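PDB 3FAW: reticulocyte binding protein, which probably hydrolyses the alpha-1,6-glucosidic branch linkages of pullulan and related alpha-glucans as a secreted, cell-wall-anchored streptococcal pullulanase. Local coordinates for residues I236-A241 / T398-D403. Sequence-based numbering, arbitrary orientation.
Sequences IKTAKA and TYLFED
K237 lies across the ring of Y399 and ends on D403, joining the loop that follows strand 212-216 of the beta-rich CBM48 region to the short helix 399-402, which comes after the third strand, 385-390, of the catalytic TIM barrel. The aromatic part is a CH-pi contact: K237 CD sits 3.7 Å from the centroid of the Y399 ring, almost straight above its centre. Further along the chain the ammonium stays over the same face, giving a cation-pi contact with K237 NZ 4.3 Å from the Y399 centroid and 26° off the normal. A bend at chi4 (69°) turns NZ out of the extended chain, and the charge meets D403 tip to tip, in a salt bridge of 2.6 Å from K237 NZ to D403 OD2. V214 also touches both K237 and D403. Nonpolar packing is slighter: T238 CG2 lies at the edge of the Y399 ring, in its plane, and 3.8 Å from L400 CD2, while L204 and L217 also touch the T238 side chain. One hydrogen bond crosses the interface, from the Y399 hydroxyl to the backbone of the lysine that covers one face of its ring: OH donates to K237 O at 2.7 Å, in the carbonyl plane and on a lone pair.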
ATOM      1  N   ILE A 236     -25.714 -13.289   7.262  1.00 16.39           N
ATOM      2  CA  ILE A 236     -24.672 -13.236   6.238  1.00 16.08           C
ATOM      3  C   ILE A 236     -24.116 -11.812   6.180  1.00 16.16           C
ATOM      4  O   ILE A 236     -24.823 -10.879   5.807  1.00 15.24           O
ATOM      5  CB  ILE A 236     -25.218 -13.673   4.864  1.00 16.11           C
ATOM      6  CG1 ILE A 236     -25.528 -15.175   4.878  1.00 15.21           C
ATOM      7  CG2 ILE A 236     -24.220 -13.354   3.764  1.00 14.70           C
ATOM      8  CD1 ILE A 236     -26.416 -15.639   3.733  1.00 15.18           C
ATOM      9  N   LYS A 237     -22.848 -11.660   6.563  1.00 16.77           N
ATOM     10  CA  LYS A 237     -22.220 -10.339   6.701  1.00 16.51           C
ATOM     11  C   LYS A 237     -20.889 -10.233   5.956  1.00 15.08           C
ATOM     12  O   LYS A 237     -20.042  -9.390   6.274  1.00 14.78           O
ATOM     13  CB  LYS A 237     -22.052  -9.982   8.186  1.00 17.54           C
ATOM     14  CG  LYS A 237     -21.619 -11.121   9.103  1.00 17.91           C
ATOM     15  CD  LYS A 237     -21.456 -10.610  10.540  1.00 19.37           C
ATOM     16  CE  LYS A 237     -21.515 -11.725  11.567  1.00 22.00           C
ATOM     17  NZ  LYS A 237     -20.337 -12.630  11.525  1.00 18.59           N
ATOM     18  N   THR A 238     -20.722 -11.090   4.954  1.00 13.33           N
ATOM     19  CA  THR A 238     -19.554 -11.073   4.089  1.00 12.63           C
ATOM     20  C   THR A 238     -19.992 -11.371   2.664  1.00 12.03           C
ATOM     21  O   THR A 238     -21.113 -11.826   2.422  1.00  9.48           O
ATOM     22  CB  THR A 238     -18.505 -12.143   4.498  1.00 13.78           C
ATOM     23  OG1 THR A 238     -19.027 -13.458   4.255  1.00 11.13           O
ATOM     24  CG2 THR A 238     -18.125 -12.004   5.961  1.00 11.53           C
ATOM     25  N   ALA A 239     -19.093 -11.117   1.722  1.00 12.81           N
ATOM     26  CA  ALA A 239     -19.268 -11.595   0.358  1.00 12.81           C
ATOM     27  C   ALA A 239     -19.189 -13.121   0.382  1.00 13.39           C
ATOM     28  O   ALA A 239     -18.741 -13.716   1.370  1.00 13.55           O
ATOM     29  CB  ALA A 239     -18.198 -11.011  -0.559  1.00 13.56           C
ATOM     30  N   LYS A 240     -19.641 -13.752  -0.696  1.00 12.97           N
ATOM     31  CA  LYS A 240     -19.585 -15.199  -0.815  1.00 12.46           C
ATOM     32  C   LYS A 240     -18.425 -15.585  -1.728  1.00 12.90           C
ATOM     33  O   LYS A 240     -18.185 -14.934  -2.747  1.00 13.05           O
ATOM     34  CB  LYS A 240     -20.908 -15.741  -1.367  1.00 11.88           C
ATOM     35  CG  LYS A 240     -22.127 -15.403  -0.523  1.00 11.22           C
ATOM     36  CD  LYS A 240     -23.399 -15.993  -1.125  1.00 10.13           C
ATOM     37  CE  LYS A 240     -24.648 -15.537  -0.381  1.00 10.71           C
ATOM     38  NZ  LYS A 240     -25.003 -14.111  -0.689  1.00  3.82           N
ATOM     39  N   ALA A 241     -17.700 -16.637  -1.358  1.00 12.93           N
ATOM     40  CA  ALA A 241     -16.606 -17.138  -2.196  1.00 13.63           C
ATOM     41  C   ALA A 241     -17.155 -17.766  -3.477  1.00 13.15           C
ATOM     42  O   ALA A 241     -18.335 -18.106  -3.551  1.00 12.82           O
ATOM     43  CB  ALA A 241     -15.760 -18.139  -1.429  1.00 13.86           C
ATOM     44  N   THR A 398     -13.328  -6.982  12.043  1.00 10.68           N
ATOM     45  CA  THR A 398     -12.628  -7.950  12.891  1.00 10.13           C
ATOM     46  C   THR A 398     -13.207  -9.361  12.747  1.00 10.20           C
ATOM     47  O   THR A 398     -12.469 -10.343  12.788  1.00 12.04           O
ATOM     48  CB  THR A 398     -12.666  -7.513  14.381  1.00 12.01           C
ATOM     49  OG1 THR A 398     -12.045  -6.229  14.518  1.00  9.88           O
ATOM     50  CG2 THR A 398     -11.955  -8.520  15.280  1.00  7.75           C
ATOM     51  N   TYR A 399     -14.521  -9.462  12.549  1.00 10.85           N
ATOM     52  CA  TYR A 399     -15.178 -10.764  12.429  1.00 11.40           C
ATOM     53  C   TYR A 399     -14.742 -11.599  11.206  1.00 12.24           C
ATOM     54  O   TYR A 399     -14.840 -12.824  11.234  1.00 13.37           O
ATOM     55  CB  TYR A 399     -16.712 -10.630  12.505  1.00 11.93           C
ATOM     56  CG  TYR A 399     -17.397  -9.858  11.388  1.00 10.97           C
ATOM     57  CD1 TYR A 399     -17.434 -10.349  10.081  1.00 10.34           C
ATOM     58  CD2 TYR A 399     -18.057  -8.661  11.654  1.00 11.16           C
ATOM     59  CE1 TYR A 399     -18.082  -9.652   9.068  1.00  8.75           C
ATOM     60  CE2 TYR A 399     -18.712  -7.959  10.650  1.00 13.84           C
ATOM     61  CZ  TYR A 399     -18.718  -8.460   9.357  1.00 11.41           C
ATOM     62  OH  TYR A 399     -19.365  -7.766   8.365  1.00 12.37           O
ATOM     63  N   LEU A 400     -14.252 -10.944  10.153  1.00 12.49           N
ATOM     64  CA  LEU A 400     -13.825 -11.636   8.928  1.00 12.00           C
ATOM     65  C   LEU A 400     -12.948 -12.856   9.206  1.00 11.81           C
ATOM     66  O   LEU A 400     -13.131 -13.912   8.598  1.00 12.55           O
ATOM     67  CB  LEU A 400     -13.080 -10.674   7.984  1.00 12.18           C
ATOM     68  CG  LEU A 400     -13.966  -9.821   7.078  1.00 13.72           C
ATOM     69  CD1 LEU A 400     -13.210  -8.615   6.510  1.00 12.15           C
ATOM     70  CD2 LEU A 400     -14.543 -10.689   5.950  1.00 12.92           C
ATOM     71  N   PHE A 401     -11.987 -12.682  10.111  1.00 12.48           N
ATOM     72  CA  PHE A 401     -11.094 -13.753  10.547  1.00 10.75           C
ATOM     73  C   PHE A 401     -11.431 -14.260  11.953  1.00 10.70           C
ATOM     74  O   PHE A 401     -11.233 -15.438  12.245  1.00 11.15           O
ATOM     75  CB  PHE A 401      -9.642 -13.278  10.499  1.00 10.90           C
ATOM     76  CG  PHE A 401      -9.028 -13.341   9.126  1.00 10.46           C
ATOM     77  CD1 PHE A 401      -8.426 -14.502   8.678  1.00  7.05           C
ATOM     78  CD2 PHE A 401      -9.049 -12.236   8.288  1.00  6.91           C
ATOM     79  CE1 PHE A 401      -7.859 -14.566   7.414  1.00  8.69           C
ATOM     80  CE2 PHE A 401      -8.492 -12.295   7.024  1.00 10.59           C
ATOM     81  CZ  PHE A 401      -7.891 -13.461   6.589  1.00  9.66           C
ATOM     82  N   GLU A 402     -11.944 -13.386  12.818  1.00 11.50           N
ATOM     83  CA  GLU A 402     -12.236 -13.771  14.207  1.00 11.01           C
ATOM     84  C   GLU A 402     -13.343 -14.820  14.289  1.00 11.81           C
ATOM     85  O   GLU A 402     -13.320 -15.683  15.168  1.00 11.60           O
ATOM     86  CB  GLU A 402     -12.600 -12.552  15.059  1.00 10.74           C
ATOM     87  CG  GLU A 402     -12.498 -12.778  16.577  1.00 11.20           C
ATOM     88  CD  GLU A 402     -11.065 -12.917  17.083  1.00 11.31           C
ATOM     89  OE1 GLU A 402     -10.115 -12.681  16.308  1.00 16.93           O
ATOM     90  OE2 GLU A 402     -10.884 -13.261  18.274  1.00 11.47           O
ATOM     91  N   ASP A 403     -14.306 -14.750  13.373  1.00 12.65           N
ATOM     92  CA  ASP A 403     -15.346 -15.774  13.276  1.00 13.19           C
ATOM     93  C   ASP A 403     -14.780 -17.150  12.927  1.00 14.04           C
ATOM     94  O   ASP A 403     -15.334 -18.160  13.331  1.00 11.29           O
ATOM     95  CB  ASP A 403     -16.391 -15.402  12.218  1.00 14.28           C
ATOM     96  CG  ASP A 403     -17.339 -14.304  12.676  1.00 14.40           C
ATOM     97  OD1 ASP A 403     -17.391 -14.000  13.886  1.00  9.92           O
ATOM     98  OD2 ASP A 403     -18.046 -13.752  11.808  1.00 15.90           O
TER